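Local coordinates for hyaluronoglucosaminidase (Apis mellifera, PDB 1FCQ), which hydrolyses hyaluronan, as a family 56 glycosidase that cleaves the beta-1,4 linkages between N-acetylglucosamine and glucuronate, and is a major allergen of bee venom, at residues A[40-43]-A[44-47]. Sequence-based numbering, arbitrary orientation.
Sequences QNWM and DKFR
Asn-41 and Asp-44 close a type II beta turn, overlapped by a type III' turn from Trp-42 to Lys-45, in the loop leading into strand 51-55 of the (beta/alpha) TIM barrel. The backbone N of Asp-44 donates to Asn-41 O (2.9 Å), and Lys-45 N donates to Trp-42 O (3.1 Å). Met-43 and Asp-44 both take positive phi; aspartate tolerates this better than most residues with a side chain, methionine less readily, yet Met-43 holds the central position shared by both turns. The carboxylate of Asp-44 meets the amide of Gln-40 across the turn, their planes 74° apart. Gln-40 NE2 lies 3.0 Å from Asp-44 OD1, in a nearly straight bond that stays in the amide plane but strikes the carboxylate from above. The extended Gln-40 chain, with CG anti to the backbone N, provides the reach. The amide is held at both ends, OE1 by Ser-33 and NE2 also by Phe-29 O, while Asp-44 OD2 bonds to His-23 and Thr-19; the buried carboxylate thus ties the turn to the loop beyond strand 12-16. The Trp-42 indole receives Met-43 CG over the centre of one face, 3.4 Å above the plane. Lys-45 runs alongside the indole, pointing the same way, its extended chain bringing NZ to the ring edge, 4.0 Å from Trp-42 CZ3. Such long side chains suit an exposed corner. With CG anti to its carbonyl carbon (chi1 -73°), Asn-41 turns its amide toward Lys-45 and the start of strand 51-55. A short amide suits this buried place because it both donates and accepts: OD1 takes the N-H of Glu-50, and ND2 also reaches Ile-51 O. That same ND2 donates to Lys-45 O at 3.1 Å, from above the carbonyl plane.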
# COMPACT_ATOMS: atom_id res chain seq x y z
N GLN A 40 15.96 4.33 9.57
CA GLN A 40 16.06 2.91 9.80
C GLN A 40 15.68 2.55 11.23
O GLN A 40 16.13 3.17 12.20
CB GLN A 40 17.52 2.47 9.54
CG GLN A 40 17.82 0.99 9.59
CD GLN A 40 19.22 0.69 9.09
OE1 GLN A 40 20.13 1.53 9.19
NE2 GLN A 40 19.38 -0.50 8.53
N ASN A 41 14.80 1.55 11.31
CA ASN A 41 14.39 1.04 12.62
C ASN A 41 15.61 0.60 13.43
O ASN A 41 16.58 0.13 12.85
CB ASN A 41 13.45 -0.15 12.50
CG ASN A 41 12.05 0.23 12.04
OD1 ASN A 41 11.53 1.27 12.42
ND2 ASN A 41 11.47 -0.66 11.27
N TRP A 42 15.51 0.81 14.73
CA TRP A 42 16.61 0.41 15.63
C TRP A 42 16.96 -1.05 15.40
O TRP A 42 16.12 -1.95 15.23
CB TRP A 42 16.17 0.70 17.06
CG TRP A 42 17.19 0.33 18.11
CD1 TRP A 42 18.32 1.02 18.42
CD2 TRP A 42 17.15 -0.81 18.97
NE1 TRP A 42 19.01 0.36 19.42
CE2 TRP A 42 18.30 -0.75 19.79
CE3 TRP A 42 16.26 -1.87 19.13
CZ2 TRP A 42 18.58 -1.73 20.74
CZ3 TRP A 42 16.53 -2.84 20.08
CH2 TRP A 42 17.68 -2.75 20.88
N MET A 43 18.26 -1.33 15.34
CA MET A 43 18.84 -2.64 15.08
C MET A 43 18.45 -3.26 13.75
O MET A 43 18.50 -4.48 13.51
CB MET A 43 18.53 -3.61 16.24
CG MET A 43 19.30 -3.24 17.51
SD MET A 43 21.07 -3.43 17.30
CE MET A 43 21.28 -5.19 17.21
N ASP A 44 18.01 -2.42 12.81
CA ASP A 44 17.53 -2.86 11.51
C ASP A 44 16.40 -3.87 11.66
O ASP A 44 16.18 -4.74 10.81
CB ASP A 44 18.63 -3.40 10.61
CG ASP A 44 18.21 -3.63 9.17
OD1 ASP A 44 17.48 -2.78 8.60
OD2 ASP A 44 18.56 -4.69 8.61
N LYS A 45 15.56 -3.68 12.68
CA LYS A 45 14.40 -4.55 12.87
C LYS A 45 13.38 -4.25 11.77
O LYS A 45 13.32 -3.11 11.29
CB LYS A 45 13.81 -4.39 14.28
CG LYS A 45 14.64 -5.14 15.32
CD LYS A 45 13.94 -5.09 16.68
CE LYS A 45 14.66 -5.91 17.73
NZ LYS A 45 13.98 -5.80 19.06
N PHE A 46 12.58 -5.24 11.41
CA PHE A 46 11.60 -4.98 10.33
C PHE A 46 10.52 -4.02 10.83
O PHE A 46 10.08 -3.14 10.08
CB PHE A 46 10.97 -6.27 9.81
CG PHE A 46 10.17 -6.11 8.54
CD1 PHE A 46 10.70 -5.43 7.45
CD2 PHE A 46 8.90 -6.65 8.45
CE1 PHE A 46 9.97 -5.28 6.28
CE2 PHE A 46 8.17 -6.50 7.29
CZ PHE A 46 8.69 -5.83 6.20
N ARG A 47 10.06 -4.25 12.06
CA ARG A 47 9.03 -3.39 12.62
C ARG A 47 9.63 -2.67 13.83
O ARG A 47 10.09 -3.37 14.73
CB ARG A 47 7.80 -4.19 13.06
CG ARG A 47 7.12 -4.86 11.87
CD ARG A 47 5.89 -5.68 12.24
NE ARG A 47 5.37 -6.20 10.98
CZ ARG A 47 5.79 -7.30 10.37
NH1 ARG A 47 5.24 -7.59 9.21
NH2 ARG A 47 6.70 -8.08 10.97